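Local coordinates for beta-N-acetylhexosaminidase (PDB 4PYS), which probably hydrolyses terminal beta-linked N-acetylhexosamine residues from glycoconjugates, as a glycoside hydrolase of family 20, at residues V344-G349 with R364-L369; F127-W132 with P417-R422; Y390-L395 with K399-A404. All blocks are in the same frame, centred on the assembly; numbering follows the deposited sequence.

Overall arrangement
From the N terminus, the chain runs through the family 20 domain 2 region before entering the catalytic (beta/alpha)8 barrel. Contact 2 spans most of that barrel: 127-132 leads into its first strand, 132-138, and meets 417-422, which precedes its last strand, 428-435. Within this long loop the other two contacts follow in series. Contact 1 closes a short excursion, joining the loop after strand 337-341 to the helical turn after strand 356-360. Contact 3 then closes a tight loop between helices 386-389 and 409-415. Contacts 1 and 3 lie beyond the C-terminal ends of barrel strands and touch through Arg364 and Ala404; contact 2 precedes two strands.

Contact 1 of 3, residues V344-G349 with R364-L369; sequences VIYKDG and RGHRDL. With FMT (formic acid), chain I.
Tyr346 lies against His366 and Leu369 while its hydroxyl meets a bound formic acid, and the 2.3 Å between Tyr346 OH and FMT O1 is so short for a hydrogen bond that its length is doubtful. Formic acid probably came from the crystallisation liquor; O1 sits at the edge of the phenol ring, near its plane, and the backbone nitrogens of Trp361 and Asn362 also bind the molecule. His366 ND1 lies over one face of the phenol. The two rings are neither stacked nor edge-to-face: their centroids are 4.4 Å apart and their planes 37° apart, and Tyr346 CE2 rides over the rim of the imidazole, 3.6 Å above its plane. At the hydroxyl end Tyr346 OH comes within 3.5 Å of His366 CD2, a carbon. Across the phenol from CE2, Tyr346 CD1 meets one branch of Leu369, at 3.7 Å from CD2, on an oblique line. With CG beside its own backbone N (chi1 -77°), Tyr346 sends its ring across to the other segment. His366 and Leu369 are the ends of a type II' beta turn, tied by Leu369 N to His366 O at 3.1 Å, and this turn brings imidazole and isobutyl group to the same phenol. The segments belong to loops that follow neighbouring parallel strands, 337-341 and 356-360, on the side of the barrel where family 20 enzymes carry their active site. Asn373 takes up the carbonyl of Ile345, and Asp348 pairs with Arg376, joining the first loop to helix 369-376. The direct contact is therefore van der Waals and aromatic; the polar end of Tyr346 is directed to formic acid rather than to either neighbour, and with the N-H groups of Trp361 and Asn362 its hydroxyl forms a small polar site that could accept a carboxyl group.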
loop_
_atom_site.group_PDB
_atom_site.type_symbol
_atom_site.label_atom_id
_atom_site.label_comp_id
_atom_site.label_asym_id
_atom_site.label_seq_id
_atom_site.Cartn_x
_atom_site.Cartn_y
_atom_site.Cartn_z
ATOM N N VAL A 344 13.538 14.548 1.160
ATOM C CA VAL A 344 13.235 15.892 0.674
ATOM C C VAL A 344 13.455 16.962 1.734
ATOM O O VAL A 344 13.892 18.082 1.430
ATOM C CB VAL A 344 11.769 15.944 0.176
ATOM C CG1 VAL A 344 11.391 17.315 -0.296
ATOM C CG2 VAL A 344 11.573 14.963 -0.943
ATOM N N ILE A 345 13.177 16.595 2.981
ATOM C CA ILE A 345 13.155 17.550 4.079
ATOM C C ILE A 345 14.217 17.287 5.152
ATOM O O ILE A 345 14.068 17.711 6.306
ATOM C CB ILE A 345 11.760 17.603 4.719
ATOM C CG1 ILE A 345 11.453 16.300 5.454
ATOM C CG2 ILE A 345 10.703 17.851 3.650
ATOM C CD1 ILE A 345 10.214 16.378 6.311
ATOM N N TYR A 346 15.293 16.602 4.770
ATOM C CA TYR A 346 16.431 16.432 5.671
ATOM C C TYR A 346 17.008 17.800 5.991
ATOM O O TYR A 346 17.390 18.074 7.129
ATOM C CB TYR A 346 17.517 15.563 5.038
ATOM C CG TYR A 346 17.229 14.077 5.045
ATOM C CD1 TYR A 346 16.186 13.544 5.793
ATOM C CD2 TYR A 346 18.020 13.205 4.309
ATOM C CE1 TYR A 346 15.932 12.179 5.793
ATOM C CE2 TYR A 346 17.779 11.849 4.306
ATOM C CZ TYR A 346 16.736 11.343 5.048
ATOM O OH TYR A 346 16.509 9.990 5.028
ATOM N N LYS A 347 17.051 18.659 4.977
ATOM C CA LYS A 347 17.549 20.019 5.136
ATOM C C LYS A 347 16.431 21.022 4.881
ATOM O O LYS A 347 15.636 20.858 3.955
ATOM C CB LYS A 347 18.706 20.281 4.169
ATOM C CG LYS A 347 19.966 19.482 4.469
ATOM N N ASP A 348 16.370 22.057 5.709
ATOM C CA ASP A 348 15.384 23.115 5.533
ATOM C C ASP A 348 15.662 23.881 4.243
ATOM O O ASP A 348 16.759 23.808 3.690
ATOM C CB ASP A 348 15.404 24.069 6.724
ATOM C CG ASP A 348 15.225 23.352 8.048
ATOM O OD1 ASP A 348 14.507 22.329 8.082
ATOM O OD2 ASP A 348 15.805 23.807 9.056
ATOM N N GLY A 349 14.663 24.608 3.758
ATOM C CA GLY A 349 14.827 25.391 2.548
ATOM C C GLY A 349 13.491 25.872 2.035
ATOM O O GLY A 349 12.605 26.201 2.829
ATOM N N ARG A 364 17.589 3.361 9.093
ATOM C CA ARG A 364 18.951 2.824 9.145
ATOM C C ARG A 364 20.001 3.905 8.928
ATOM O O ARG A 364 21.007 3.962 9.641
ATOM C CB ARG A 364 19.120 1.675 8.142
ATOM C CG ARG A 364 20.377 0.856 8.370
ATOM C CD ARG A 364 20.372 -0.420 7.553
ATOM N NE ARG A 364 20.797 -0.186 6.182
ATOM C CZ ARG A 364 22.062 -0.201 5.782
ATOM N NH1 ARG A 364 23.037 -0.432 6.653
ATOM N NH2 ARG A 364 22.358 0.018 4.509
ATOM N N GLY A 365 19.749 4.790 7.967
ATOM C CA GLY A 365 20.692 5.848 7.664
ATOM C C GLY A 365 20.524 7.121 8.473
ATOM O O GLY A 365 21.508 7.795 8.778
ATOM N N HIS A 366 19.290 7.463 8.826
ATOM C CA HIS A 366 19.037 8.773 9.422
ATOM C C HIS A 366 18.075 8.772 10.611
ATOM O O HIS A 366 17.636 9.842 11.050
ATOM C CB HIS A 366 18.551 9.752 8.347
ATOM C CG HIS A 366 19.554 9.995 7.263
ATOM N ND1 HIS A 366 20.523 10.972 7.351
ATOM C CD2 HIS A 366 19.754 9.374 6.077
ATOM C CE1 HIS A 366 21.270 10.949 6.260
ATOM N NE2 HIS A 366 20.824 9.988 5.472
ATOM N N ARG A 367 17.770 7.582 11.132
ATOM C CA ARG A 367 16.859 7.425 12.272
ATOM C C ARG A 367 15.544 8.177 12.049
ATOM O O ARG A 367 14.871 7.970 11.036
ATOM C CB ARG A 367 17.533 7.869 13.580
ATOM C CG ARG A 367 18.753 7.032 13.979
ATOM C CD ARG A 367 18.370 5.575 14.233
ATOM N NE ARG A 367 19.486 4.787 14.759
ATOM C CZ ARG A 367 20.241 3.969 14.028
ATOM N NH1 ARG A 367 21.236 3.300 14.597
ATOM N NH2 ARG A 367 20.009 3.816 12.729
ATOM N N ASP A 368 15.189 9.072 12.966
ATOM C CA ASP A 368 13.908 9.773 12.865
ATOM C C ASP A 368 14.012 11.204 12.323
ATOM O O ASP A 368 13.116 12.017 12.561
ATOM C CB ASP A 368 13.186 9.779 14.215
ATOM C CG ASP A 368 13.997 10.442 15.303
ATOM O OD1 ASP A 368 15.230 10.558 15.142
ATOM O OD2 ASP A 368 13.400 10.837 16.325
ATOM N N LEU A 369 15.083 11.503 11.586
ATOM C CA LEU A 369 15.288 12.852 11.049
ATOM C C LEU A 369 14.075 13.373 10.269
ATOM O O LEU A 369 13.638 14.499 10.481
ATOM C CB LEU A 369 16.549 12.920 10.172
ATOM C CG LEU A 369 16.888 14.299 9.584
ATOM C CD1 LEU A 369 16.973 15.342 10.683
ATOM C CD2 LEU A 369 18.185 14.263 8.799
HETATM C C FMT I . 13.420 9.532 5.853
HETATM O O1 FMT I . 14.502 9.024 5.602
HETATM O O2 FMT I . 12.474 9.532 5.077
#

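Contact 2 of 3, residues F127-W132 with P417-R422; sequences FPRVKW and PSYRPR
Arg129 and Pro421 mark the nearest backbone approach of two irregular loops, their CA atoms still 8.3 Å apart, and the arginine side chain bridges the gap. Arg129 is extended through chi2 and bends at chi3 (64°), which sets its guanidinium against the CD1-CE1 edge of Tyr419. The planes stand 83° apart: the ring presents that edge to one guanidinium face, with Tyr419 CE1 3.3 Å above the plane of the Arg129 group. Val130 CG1 covers the opposite face, also 3.3 Å from it, so the flat group is held between an aromatic edge and a methyl. Pro421 CD lies over the centre of the Tyr419 ring. The loops lead into strands 132-138 and 428-435, the first and last of the catalytic (beta/alpha)8 barrel, which pair in parallel to close it; segment 127-132 follows strand 117-126 of the N-terminal mixed sheet, so the contact sits where that sheet hands over to the barrel. Three waters lie in the guanidinium plane, at the edge formed by NH1 and NH2. One accepts from Arg129 NH1 at 2.9 Å, donates to Ser418 O and accepts from Arg420 N. The other two take up Arg129 NH2 and donate to the carbonyls of Pro421 and Arg420, the former with 2.7 Å between water and Pro421 O. Arg129 NE donates to Gln460 O of helix 453-462, while the Arg420 side chain forms a salt bridge with Glu424.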
loop_
_atom_site.group_PDB
_atom_site.type_symbol
_atom_site.label_atom_id
_atom_site.label_comp_id
_atom_site.label_asym_id
_atom_site.label_seq_id
_atom_site.Cartn_x
_atom_site.Cartn_y
_atom_site.Cartn_z
ATOM N N PHE A 127 -12.316 -1.804 14.922
ATOM C CA PHE A 127 -11.991 -0.594 14.179
ATOM C C PHE A 127 -10.471 -0.397 14.202
ATOM O O PHE A 127 -9.796 -0.880 15.134
ATOM C CB PHE A 127 -12.708 0.631 14.781
ATOM C CG PHE A 127 -12.646 0.695 16.276
ATOM C CD1 PHE A 127 -11.544 1.253 16.916
ATOM C CD2 PHE A 127 -13.690 0.198 17.042
ATOM C CE1 PHE A 127 -11.490 1.320 18.304
ATOM C CE2 PHE A 127 -13.646 0.253 18.431
ATOM C CZ PHE A 127 -12.544 0.813 19.057
ATOM N N PRO A 128 -9.925 0.320 13.198
ATOM C CA PRO A 128 -8.459 0.395 13.056
ATOM C C PRO A 128 -7.776 1.355 14.000
ATOM O O PRO A 128 -8.313 2.432 14.330
ATOM C CB PRO A 128 -8.273 0.880 11.607
ATOM C CG PRO A 128 -9.521 1.706 11.343
ATOM C CD PRO A 128 -10.617 0.921 12.035
ATOM N N ARG A 129 -6.578 0.971 14.424
ATOM C CA ARG A 129 -5.776 1.812 15.287
ATOM C C ARG A 129 -5.342 3.088 14.589
ATOM O O ARG A 129 -5.383 4.176 15.202
ATOM C CB ARG A 129 -4.544 1.052 15.804
ATOM C CG ARG A 129 -3.782 1.834 16.849
ATOM C CD ARG A 129 -2.509 1.106 17.292
ATOM N NE ARG A 129 -1.549 0.978 16.195
ATOM C CZ ARG A 129 -0.679 1.923 15.860
ATOM N NH1 ARG A 129 0.160 1.723 14.859
ATOM N NH2 ARG A 129 -0.657 3.077 16.525
ATOM N N VAL A 130 -4.932 2.974 13.323
ATOM C CA VAL A 130 -4.486 4.149 12.558
ATOM C C VAL A 130 -5.196 4.267 11.220
ATOM O O VAL A 130 -5.676 3.274 10.681
ATOM C CB VAL A 130 -2.948 4.182 12.336
ATOM C CG1 VAL A 130 -2.221 4.146 13.679
ATOM C CG2 VAL A 130 -2.489 3.041 11.433
ATOM N N LYS A 131 -5.222 5.493 10.684
ATOM C CA LYS A 131 -6.037 5.820 9.509
ATOM C C LYS A 131 -5.368 5.448 8.197
ATOM O O LYS A 131 -6.046 5.252 7.177
ATOM C CB LYS A 131 -6.337 7.327 9.490
ATOM C CG LYS A 131 -7.113 7.824 10.700
ATOM C CD LYS A 131 -7.336 9.347 10.614
ATOM N N TRP A 132 -4.041 5.373 8.207
ATOM C CA TRP A 132 -3.303 5.027 6.993
ATOM C C TRP A 132 -2.635 3.675 7.185
ATOM O O TRP A 132 -1.798 3.521 8.080
ATOM C CB TRP A 132 -2.220 6.082 6.689
ATOM C CG TRP A 132 -1.427 5.718 5.457
ATOM C CD1 TRP A 132 -0.449 4.760 5.353
ATOM C CD2 TRP A 132 -1.555 6.301 4.154
ATOM N NE1 TRP A 132 0.027 4.713 4.065
ATOM C CE2 TRP A 132 -0.634 5.652 3.311
ATOM C CE3 TRP A 132 -2.359 7.314 3.622
ATOM C CZ2 TRP A 132 -0.502 5.977 1.951
ATOM C CZ3 TRP A 132 -2.230 7.631 2.275
ATOM C CH2 TRP A 132 -1.310 6.965 1.458
ATOM N N PRO A 417 10.473 0.731 14.577
ATOM C CA PRO A 417 10.381 2.177 14.811
ATOM C C PRO A 417 9.081 2.779 14.278
ATOM O O PRO A 417 8.655 3.829 14.773
ATOM C CB PRO A 417 11.565 2.730 14.009
ATOM C CG PRO A 417 12.546 1.604 13.947
ATOM C CD PRO A 417 11.685 0.372 13.813
ATOM N N SER A 418 8.472 2.127 13.289
ATOM C CA SER A 418 7.246 2.645 12.685
ATOM C C SER A 418 5.989 2.331 13.498
ATOM O O SER A 418 4.924 2.883 13.234
ATOM C CB SER A 418 7.099 2.150 11.248
ATOM O OG SER A 418 8.005 2.836 10.403
ATOM N N TYR A 419 6.116 1.462 14.494
ATOM C CA TYR A 419 4.990 1.144 15.371
ATOM C C TYR A 419 5.041 2.024 16.610
ATOM O O TYR A 419 5.931 1.879 17.460
ATOM C CB TYR A 419 5.007 -0.347 15.750
ATOM C CG TYR A 419 3.871 -0.731 16.666
ATOM C CD1 TYR A 419 2.569 -0.310 16.405
ATOM C CD2 TYR A 419 4.096 -1.498 17.807
ATOM C CE1 TYR A 419 1.508 -0.658 17.263
ATOM C CE2 TYR A 419 3.047 -1.847 18.658
ATOM C CZ TYR A 419 1.755 -1.427 18.372
ATOM O OH TYR A 419 0.712 -1.777 19.217
ATOM N N ARG A 420 4.099 2.965 16.700
ATOM C CA ARG A 420 4.103 3.957 17.768
ATOM C C ARG A 420 2.725 3.992 18.434
ATOM O O ARG A 420 1.929 4.904 18.193
ATOM C CB ARG A 420 4.495 5.334 17.199
ATOM C CG ARG A 420 5.881 5.327 16.534
ATOM C CD ARG A 420 6.158 6.568 15.661
ATOM N NE ARG A 420 6.033 7.834 16.385
ATOM C CZ ARG A 420 7.049 8.494 16.942
ATOM N NH1 ARG A 420 8.283 8.013 16.879
ATOM N NH2 ARG A 420 6.830 9.644 17.577
ATOM N N PRO A 421 2.436 2.990 19.276
ATOM C CA PRO A 421 1.080 2.830 19.824
ATOM C C PRO A 421 0.604 3.987 20.719
ATOM O O PRO A 421 -0.601 4.106 20.955
ATOM C CB PRO A 421 1.177 1.520 20.619
ATOM C CG PRO A 421 2.645 1.382 20.954
ATOM C CD PRO A 421 3.329 1.894 19.699
ATOM N N ARG A 422 1.514 4.822 21.209
ATOM C CA ARG A 422 1.096 5.971 22.014
ATOM C C ARG A 422 0.425 7.037 21.150
ATOM O O ARG A 422 0.974 7.425 20.112
ATOM C CB ARG A 422 2.274 6.561 22.785
ATOM C CG ARG A 422 2.329 6.072 24.196
ATOM C CD ARG A 422 3.302 6.850 25.056
ATOM N NE ARG A 422 2.792 8.169 25.414
ATOM C CZ ARG A 422 3.358 9.306 25.025
ATOM N NH1 ARG A 422 2.841 10.472 25.392
ATOM N NH2 ARG A 422 4.447 9.271 24.267
HETATM O O HOH W 1 2.404 3.538 14.444
HETATM O O HOH W 2 -2.103 4.321 18.700
HETATM O O HOH W 3 0.864 5.534 15.321
#

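Contact 3 of 3, residues Y390-L395 with K399-A404; sequences YLNFPL and KGYTQA
Tyr401 lays its ring against Asn392, Phe393 and Pro394. At the far end of the phenol, Asn392 ND2 donates to Tyr401 OH over 2.9 Å, a nearly straight bond (164°) with the hydroxyl oxygen close to the amide plane. The two side chains cross at about a right angle. The backbone carbonyl of the same asparagine lies over one face of the phenol, Asn392 O being 3.7 Å above the Tyr401 ring and displaced toward the rim. Asn392 CG sits between the backbone N and the carbonyl carbon (chi1 48°), which brings the amide round to the hydroxyl. Phe393 approaches obliquely, its ring plane 56° from that of the tyrosine, and touches it through Phe393 CD1 against Tyr401 CE1 at 3.7 Å. At the root of the ring, Pro394 CD packs on Tyr401 CB at 3.6 Å. A type I turn from Tyr390 to Phe393, closed by Phe393 N to Tyr390 O at 3.0 Å, shapes the first segment, and Tyr390 CB lies over a face of the Phe393 ring. Both segments lie in the loop between helices 386-389 and 409-415, in the connection that follows barrel strand 381-383, and Arg453 of helix 453-462 holds the carbonyl of Phe393. Asn392 ND2 also donates to a bound glycerol, probably from the crystallisation liquor. The straight bond to Tyr401 OH, with a weak one from Trp436 N to Asn392 OD1, is consistent with a defined amide orientation, and the amide gives the buried hydroxyl a polar partner among apolar contacts.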
loop_
_atom_site.group_PDB
_atom_site.type_symbol
_atom_site.label_atom_id
_atom_site.label_comp_id
_atom_site.label_asym_id
_atom_site.label_seq_id
_atom_site.Cartn_x
_atom_site.Cartn_y
_atom_site.Cartn_z
ATOM N N TYR A 390 10.432 -2.833 5.440
ATOM C CA TYR A 390 10.885 -3.204 4.096
ATOM C C TYR A 390 11.007 -4.716 3.956
ATOM O O TYR A 390 12.039 -5.308 4.283
ATOM C CB TYR A 390 12.216 -2.535 3.742
ATOM C CG TYR A 390 12.051 -1.108 3.252
ATOM C CD1 TYR A 390 10.905 -0.370 3.550
ATOM C CD2 TYR A 390 13.039 -0.509 2.477
ATOM C CE1 TYR A 390 10.757 0.953 3.084
ATOM C CE2 TYR A 390 12.899 0.792 2.015
ATOM C CZ TYR A 390 11.766 1.515 2.319
ATOM O OH TYR A 390 11.652 2.811 1.826
ATOM N N LEU A 391 9.942 -5.332 3.459
ATOM C CA LEU A 391 9.864 -6.790 3.369
ATOM C C LEU A 391 10.800 -7.371 2.321
ATOM O O LEU A 391 11.003 -8.588 2.269
ATOM C CB LEU A 391 8.409 -7.201 3.095
ATOM C CG LEU A 391 7.457 -6.741 4.197
ATOM C CD1 LEU A 391 6.009 -6.784 3.706
ATOM C CD2 LEU A 391 7.635 -7.611 5.431
ATOM N N ASN A 392 11.370 -6.513 1.472
ATOM C CA ASN A 392 12.424 -6.972 0.575
ATOM C C ASN A 392 13.717 -7.329 1.317
ATOM O O ASN A 392 14.574 -8.036 0.775
ATOM C CB ASN A 392 12.702 -5.933 -0.529
ATOM C CG ASN A 392 12.855 -4.536 0.022
ATOM O OD1 ASN A 392 11.906 -3.970 0.574
ATOM N ND2 ASN A 392 14.047 -3.958 -0.137
ATOM N N PHE A 393 13.877 -6.849 2.548
ATOM C CA PHE A 393 15.037 -7.264 3.338
ATOM C C PHE A 393 14.779 -8.726 3.687
ATOM O O PHE A 393 13.751 -9.044 4.292
ATOM C CB PHE A 393 15.151 -6.472 4.648
ATOM C CG PHE A 393 15.617 -5.041 4.479
ATOM C CD1 PHE A 393 15.577 -4.411 3.239
ATOM C CD2 PHE A 393 16.087 -4.327 5.577
ATOM C CE1 PHE A 393 16.007 -3.081 3.095
ATOM C CE2 PHE A 393 16.519 -3.006 5.447
ATOM C CZ PHE A 393 16.479 -2.382 4.201
ATOM N N PRO A 394 15.689 -9.619 3.296
ATOM C CA PRO A 394 15.486 -11.044 3.586
ATOM C C PRO A 394 15.840 -11.350 5.039
ATOM O O PRO A 394 16.264 -10.445 5.747
ATOM C CB PRO A 394 16.463 -11.732 2.632
ATOM C CG PRO A 394 17.573 -10.722 2.427
ATOM C CD PRO A 394 16.894 -9.371 2.477
ATOM N N LEU A 395 15.647 -12.589 5.486
ATOM C CA LEU A 395 16.011 -12.952 6.859
ATOM C C LEU A 395 17.496 -13.285 6.996
ATOM O O LEU A 395 18.047 -13.240 8.104
ATOM C CB LEU A 395 15.171 -14.126 7.363
ATOM C CG LEU A 395 13.842 -13.809 8.044
ATOM C CD1 LEU A 395 12.787 -13.322 7.037
ATOM C CD2 LEU A 395 13.360 -15.035 8.809
ATOM N N LYS A 399 22.430 -11.511 -2.200
ATOM C CA LYS A 399 22.882 -10.506 -3.168
ATOM C C LYS A 399 23.261 -9.177 -2.514
ATOM O O LYS A 399 24.140 -9.138 -1.657
ATOM C CB LYS A 399 21.829 -10.305 -4.260
ATOM C CG LYS A 399 21.511 -11.593 -5.014
ATOM C CD LYS A 399 20.779 -11.314 -6.308
ATOM C CE LYS A 399 20.506 -12.601 -7.072
ATOM N NZ LYS A 399 19.740 -12.337 -8.330
ATOM N N GLY A 400 22.588 -8.099 -2.907
ATOM C CA GLY A 400 22.908 -6.778 -2.392
ATOM C C GLY A 400 22.504 -6.548 -0.943
ATOM O O GLY A 400 22.899 -5.549 -0.339
ATOM N N TYR A 401 21.715 -7.460 -0.384
ATOM C CA TYR A 401 21.322 -7.358 1.019
ATOM C C TYR A 401 22.326 -8.077 1.932
ATOM O O TYR A 401 22.361 -9.310 1.987
ATOM C CB TYR A 401 19.902 -7.911 1.214
ATOM C CG TYR A 401 18.864 -7.188 0.388
ATOM C CD1 TYR A 401 18.227 -6.063 0.880
ATOM C CD2 TYR A 401 18.531 -7.629 -0.891
ATOM C CE1 TYR A 401 17.282 -5.395 0.130
ATOM C CE2 TYR A 401 17.590 -6.965 -1.653
ATOM C CZ TYR A 401 16.975 -5.845 -1.142
ATOM O OH TYR A 401 16.031 -5.177 -1.892
ATOM N N THR A 402 23.157 -7.307 2.630
ATOM C CA THR A 402 24.082 -7.885 3.607
ATOM C C THR A 402 23.341 -8.091 4.921
ATOM O O THR A 402 22.143 -7.845 5.004
ATOM C CB THR A 402 25.292 -6.969 3.876
ATOM O OG1 THR A 402 24.846 -5.744 4.473
ATOM C CG2 THR A 402 26.029 -6.659 2.589
ATOM N N GLN A 403 24.060 -8.535 5.946
ATOM C CA GLN A 403 23.473 -8.726 7.272
ATOM C C GLN A 403 22.739 -7.481 7.769
ATOM O O GLN A 403 21.699 -7.573 8.428
ATOM C CB GLN A 403 24.573 -9.106 8.265
ATOM C CG GLN A 403 24.045 -9.445 9.641
ATOM C CD GLN A 403 23.113 -10.644 9.618
ATOM O OE1 GLN A 403 23.354 -11.617 8.899
ATOM N NE2 GLN A 403 22.041 -10.580 10.402
ATOM N N ALA A 404 23.279 -6.313 7.441
ATOM C CA ALA A 404 22.693 -5.043 7.876
ATOM C C ALA A 404 21.280 -4.789 7.335
ATOM O O ALA A 404 20.512 -4.023 7.930
ATOM C CB ALA A 404 23.619 -3.886 7.517
#